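Local coordinates for cell shape-determining protein MreC (Streptococcus pneumoniae, PDB 2QF4) that helps form and maintain cell shape, here through its major extracellular domain, probably as part of the elongasome that builds peripheral peptidoglycan, at residues A[35-40]-A[52-57]; A[48-53]-A[121-126]. All blocks are in the same frame, centred on the assembly; numbering follows the deposited sequence.

Contact 1 (A[35-40]-A[52-57])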
loop_
_atom_site.group_PDB
_atom_site.type_symbol
_atom_site.label_atom_id
_atom_site.label_comp_id
_atom_site.label_asym_id
_atom_site.label_seq_id
_atom_site.Cartn_x
_atom_site.Cartn_y
_atom_site.Cartn_z
ATOM N N ALA A 35 1.053 -2.997 17.743
ATOM C CA ALA A 35 0.608 -3.265 16.377
ATOM C C ALA A 35 -0.919 -3.200 16.340
ATOM O O ALA A 35 -1.601 -3.654 17.284
ATOM C CB ALA A 35 1.112 -4.622 15.937
ATOM N N SER A 36 -1.432 -2.596 15.259
ATOM C CA SER A 36 -2.873 -2.421 15.043
ATOM C C SER A 36 -3.269 -2.799 13.617
ATOM O O SER A 36 -2.480 -2.801 12.666
ATOM C CB SER A 36 -3.368 -0.986 15.397
ATOM O OG SER A 36 -2.644 0.083 14.800
ATOM N N GLU A 37 -4.556 -3.053 13.475
ATOM C CA GLU A 37 -5.102 -3.543 12.241
ATOM C C GLU A 37 -5.206 -2.414 11.168
ATOM O O GLU A 37 -5.406 -2.732 10.001
ATOM C CB GLU A 37 -6.518 -4.164 12.441
ATOM C CG GLU A 37 -7.103 -4.404 13.839
ATOM C CD GLU A 37 -6.265 -5.226 14.795
ATOM O OE1 GLU A 37 -6.211 -6.463 14.666
ATOM O OE2 GLU A 37 -5.730 -4.624 15.736
ATOM N N ASN A 38 -5.069 -1.138 11.531
ATOM C CA ASN A 38 -5.127 -0.049 10.551
ATOM C C ASN A 38 -3.794 0.203 9.942
ATOM O O ASN A 38 -3.675 1.141 9.168
ATOM C CB ASN A 38 -5.729 1.317 11.110
ATOM C CG ASN A 38 -4.761 2.129 12.058
ATOM O OD1 ASN A 38 -3.837 1.574 12.649
ATOM N ND2 ASN A 38 -4.993 3.460 12.183
ATOM N N MET A 39 -2.756 -0.601 10.292
ATOM C CA MET A 39 -1.424 -0.232 9.929
ATOM C C MET A 39 -1.007 -0.711 8.560
ATOM O O MET A 39 -1.346 -1.804 8.102
ATOM C CB MET A 39 -0.410 -0.696 10.986
ATOM C CG MET A 39 -0.524 0.064 12.299
ATOM S SD MET A 39 0.633 -0.561 13.508
ATOM C CE MET A 39 0.645 0.861 14.655
ATOM N N LEU A 40 -0.233 0.154 7.939
ATOM C CA LEU A 40 0.501 -0.133 6.711
ATOM C C LEU A 40 1.932 -0.456 7.072
ATOM O O LEU A 40 2.351 -0.257 8.202
ATOM C CB LEU A 40 0.374 1.021 5.717
ATOM C CG LEU A 40 -1.041 1.204 5.128
ATOM C CD1 LEU A 40 -1.081 2.427 4.228
ATOM C CD2 LEU A 40 -1.435 -0.043 4.311
ATOM N N SER A 52 -2.227 -7.757 7.792
ATOM C CA SER A 52 -3.366 -8.634 7.596
ATOM C C SER A 52 -3.796 -9.366 8.846
ATOM O O SER A 52 -4.941 -9.760 8.925
ATOM C CB SER A 52 -3.082 -9.591 6.483
ATOM O OG SER A 52 -1.933 -10.323 6.733
ATOM N N LYS A 53 -2.918 -9.567 9.824
ATOM C CA LYS A 53 -3.317 -10.147 11.100
ATOM C C LYS A 53 -2.377 -9.663 12.184
ATOM O O LYS A 53 -1.163 -9.634 11.991
ATOM C CB LYS A 53 -3.247 -11.644 11.013
ATOM C CG LYS A 53 -3.663 -12.355 12.284
ATOM C CD LYS A 53 -3.869 -13.812 12.005
ATOM C CE LYS A 53 -4.962 -14.393 12.869
ATOM N NZ LYS A 53 -4.760 -15.851 13.123
ATOM N N VAL A 54 -2.949 -9.280 13.321
ATOM C CA VAL A 54 -2.198 -8.957 14.517
ATOM C C VAL A 54 -2.404 -10.065 15.547
ATOM O O VAL A 54 -3.553 -10.353 15.926
ATOM C CB VAL A 54 -2.651 -7.613 15.096
ATOM C CG1 VAL A 54 -1.866 -7.288 16.344
ATOM C CG2 VAL A 54 -2.510 -6.495 14.026
ATOM N N GLU A 55 -1.317 -10.693 15.983
ATOM C CA GLU A 55 -1.332 -11.612 17.132
ATOM C C GLU A 55 -0.726 -10.890 18.319
ATOM O O GLU A 55 -0.305 -9.761 18.223
ATOM C CB GLU A 55 -0.576 -12.900 16.834
ATOM C CG GLU A 55 -1.019 -13.633 15.567
ATOM C CD GLU A 55 -2.425 -14.183 15.628
ATOM O OE1 GLU A 55 -2.576 -15.414 15.806
ATOM O OE2 GLU A 55 -3.383 -13.389 15.470
ATOM N N GLU A 56 -0.698 -11.539 19.486
ATOM C CA GLU A 56 -0.173 -10.854 20.669
ATOM C C GLU A 56 1.288 -10.462 20.492
ATOM O O GLU A 56 1.687 -9.361 20.874
ATOM C CB GLU A 56 -0.331 -11.700 21.926
ATOM C CG GLU A 56 0.130 -11.018 23.227
ATOM C CD GLU A 56 -0.692 -9.808 23.627
ATOM O OE1 GLU A 56 -1.733 -9.539 22.994
ATOM O OE2 GLU A 56 -0.287 -9.124 24.601
ATOM N N ASN A 57 2.097 -11.339 19.876
ATOM C CA ASN A 57 3.535 -11.077 19.753
ATOM C C ASN A 57 4.104 -11.112 18.332
ATOM O O ASN A 57 5.317 -11.077 18.160
ATOM C CB ASN A 57 4.321 -12.031 20.670
ATOM C CG ASN A 57 4.002 -11.816 22.120
ATOM O OD1 ASN A 57 4.156 -10.714 22.638
ATOM N ND2 ASN A 57 3.529 -12.845 22.769
HETATM O O HOH W 1 -5.856 -8.908 13.333
#
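A type I beta turn from Ser36 to Met39 leads into strand 40-43, and its first half, together with the preceding Ala35, packs on Val54 at the end of strand 46-54. The turn is closed by a backbone hydrogen bond from Met39 N to Ser36 O (3.2 Å). Val54 divides its two methyls between neighbouring parts of the loop. With CG1 anti to the backbone N (chi1 180°), that methyl meets Ala35, lying 4.0 Å from CB and 3.8 Å from the carbonyl O; CG2 rests 3.8 Å from Ser36 C. Both strands belong to the first of two six-stranded antiparallel barrels that give this domain its alpha-lytic protease-like fold, and Leu9 and Leu163 of the same barrel also pack on Ala35. Toward the surface, Glu37 crosses Val54 at about a right angle. In the conformer described, one of two modelled, its chain bends at chi2 (-54°) and brings the carboxylate beside CG2. A water then donates to Glu37 OE1 (2.8 Å) and accepts from Val54 N (2.9 Å). Across the turn, Ser36 OG hydrogen-bonds to Asn38 OD1 at 2.9 Å.

Contact 2 (A[48-53]-A[121-126])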
loop_
_atom_site.group_PDB
_atom_site.type_symbol
_atom_site.label_atom_id
_atom_site.label_comp_id
_atom_site.label_asym_id
_atom_site.label_seq_id
_atom_site.Cartn_x
_atom_site.Cartn_y
_atom_site.Cartn_z
ATOM N N ILE A 48 5.262 -1.202 1.359
ATOM C CA ILE A 48 5.502 -2.595 0.936
ATOM C C ILE A 48 4.366 -3.544 1.241
ATOM O O ILE A 48 4.355 -4.633 0.712
ATOM C CB ILE A 48 6.871 -3.124 1.429
ATOM C CG1 ILE A 48 6.985 -3.183 2.957
ATOM C CG2 ILE A 48 8.005 -2.274 0.826
ATOM C CD1 ILE A 48 6.305 -4.384 3.580
ATOM N N GLY A 49 3.373 -3.133 2.009
ATOM C CA GLY A 49 2.278 -4.007 2.337
ATOM C C GLY A 49 1.340 -3.409 3.359
ATOM O O GLY A 49 1.469 -2.259 3.732
ATOM N N SER A 50 0.413 -4.250 3.801
ATOM C CA SER A 50 -0.634 -3.886 4.770
ATOM C C SER A 50 -0.699 -4.967 5.825
ATOM O O SER A 50 -0.444 -6.131 5.529
ATOM C CB SER A 50 -1.985 -3.710 4.075
ATOM O OG SER A 50 -2.285 -4.845 3.285
ATOM N N VAL A 51 -1.022 -4.589 7.060
ATOM C CA VAL A 51 -1.182 -5.592 8.104
ATOM C C VAL A 51 -2.398 -6.435 7.785
ATOM O O VAL A 51 -3.486 -5.892 7.549
ATOM C CB VAL A 51 -1.301 -4.940 9.511
ATOM C CG1 VAL A 51 -1.771 -5.933 10.559
ATOM C CG2 VAL A 51 0.020 -4.282 9.916
ATOM N N SER A 52 -2.227 -7.757 7.792
ATOM C CA SER A 52 -3.366 -8.634 7.596
ATOM C C SER A 52 -3.796 -9.366 8.846
ATOM O O SER A 52 -4.941 -9.760 8.925
ATOM C CB SER A 52 -3.082 -9.591 6.483
ATOM O OG SER A 52 -1.933 -10.323 6.733
ATOM N N LYS A 53 -2.918 -9.567 9.824
ATOM C CA LYS A 53 -3.317 -10.147 11.100
ATOM C C LYS A 53 -2.377 -9.663 12.184
ATOM O O LYS A 53 -1.163 -9.634 11.991
ATOM C CB LYS A 53 -3.247 -11.644 11.013
ATOM C CG LYS A 53 -3.663 -12.355 12.284
ATOM C CD LYS A 53 -3.869 -13.812 12.005
ATOM C CE LYS A 53 -4.962 -14.393 12.869
ATOM N NZ LYS A 53 -4.760 -15.851 13.123
ATOM N N GLY A 121 -10.520 4.873 3.922
ATOM C CA GLY A 121 -10.795 3.477 4.240
ATOM C C GLY A 121 -10.082 3.033 5.500
ATOM O O GLY A 121 -9.812 3.818 6.400
ATOM N N ASN A 122 -9.835 1.741 5.587
ATOM C CA ASN A 122 -9.288 1.156 6.798
ATOM C C ASN A 122 -7.838 1.508 7.043
ATOM O O ASN A 122 -7.439 1.741 8.186
ATOM C CB ASN A 122 -9.441 -0.369 6.766
ATOM C CG ASN A 122 -8.839 -1.062 8.023
ATOM O OD1 ASN A 122 -9.383 -0.967 9.115
ATOM N ND2 ASN A 122 -7.660 -1.683 7.873
ATOM N N PHE A 123 -7.040 1.584 5.991
ATOM C CA PHE A 123 -5.587 1.812 6.111
ATOM C C PHE A 123 -5.376 3.300 5.976
ATOM O O PHE A 123 -4.870 3.797 5.000
ATOM C CB PHE A 123 -4.865 0.964 5.087
ATOM C CG PHE A 123 -4.994 -0.510 5.367
ATOM C CD1 PHE A 123 -4.250 -1.093 6.369
ATOM C CD2 PHE A 123 -5.876 -1.297 4.672
ATOM C CE1 PHE A 123 -4.393 -2.417 6.690
ATOM C CE2 PHE A 123 -6.016 -2.642 4.987
ATOM C CZ PHE A 123 -5.273 -3.195 6.003
ATOM N N ASN A 124 -5.766 4.003 7.032
ATOM C CA ASN A 124 -6.040 5.432 6.991
ATOM C C ASN A 124 -4.849 6.309 7.292
ATOM O O ASN A 124 -4.924 7.229 8.056
ATOM C CB ASN A 124 -7.261 5.787 7.873
ATOM C CG ASN A 124 -7.067 5.534 9.349
ATOM O OD1 ASN A 124 -6.218 4.770 9.746
ATOM N ND2 ASN A 124 -7.843 6.229 10.179
ATOM N N VAL A 125 -3.716 6.033 6.640
ATOM C CA VAL A 125 -2.523 6.857 6.738
ATOM C C VAL A 125 -2.130 7.292 5.338
ATOM O O VAL A 125 -1.776 6.476 4.504
ATOM C CB VAL A 125 -1.324 6.165 7.458
ATOM C CG1 VAL A 125 -1.188 4.720 7.074
ATOM C CG2 VAL A 125 -0.032 6.925 7.279
ATOM N N ALA A 126 -2.156 8.591 5.125
ATOM C CA ALA A 126 -1.869 9.197 3.846
ATOM C C ALA A 126 -0.387 9.523 3.655
ATOM O O ALA A 126 0.380 9.583 4.616
ATOM C CB ALA A 126 -2.722 10.484 3.693
#
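Ser50 of strand 46-54 and Phe123 of the loop 121-126 are the nearest backbone pair, with 7.7 Å between their CA atoms; Phe123 is the centre of an inverse gamma turn, and its CB points toward the strand. The ring crosses most of that gap. It is set with CG anti to its own carbonyl carbon, beside the backbone N (chi1 -67°), and the far end of the ring, CE1 and CZ, does the touching. Ser50 covers one face: its CB lies 4.0 Å from the ring centroid and 20° off the ring normal, a CH-pi contact shifted toward the rim, with CB 3.8 Å from CE1. The edge of the same ring meets the strand backbone one residue further on, where Val51 O approaches near the ring plane, 3.6 Å from CZ. On the opposite face, in the modelled conformer of Asn122 considered here, ND2 stands 3.3 Å above the plane over the ring centre.

The contact joins the two six-stranded barrels of the domain: strand 46-54 belongs to the first, while the loop connects strands 114-118 and 126-137 of the second. Asn122 ND2 also hydrogen-bonds to Glu37 O of the first barrel, and Leu40 there touches both Ser50 and Phe123. Hydrogen bonding between the two segments is absent. The Ser50 methylene thus lies on the aromatic face while its hydroxyl reaches, weakly, the carboxylate oxygen Asp71 OD2. A carbonyl oxygen at the ring edge faces the slightly positive rim of aromatic hydrogens, an arrangement that is probably mildly favourable electrostatically, so a buried contact of only three residues need not depend on apolar groups alone.

Both contacts draw on strand 46-54, but with different chemistry: contact 1 uses Val54, contact 2 Ser50 and Val51. Contact 1 lies toward the outside, its centre about 15 Å from the centre of the chain, and stays within the first barrel, where methyl packing gives way to a carboxylate and a bridging water. Contact 2, its centre about 7 Å from the centre of the chain and buried, ties the strand to the second barrel through an aromatic ring. The two meet directly: Met39 O probably accepts a hydrogen bond from Val51 N at 3.0 Å, and Asn38 ND2 probably donates one to Asn124 OD1. The turn of segment 35-40 thus adjoins the inter-barrel loop as well as the strand.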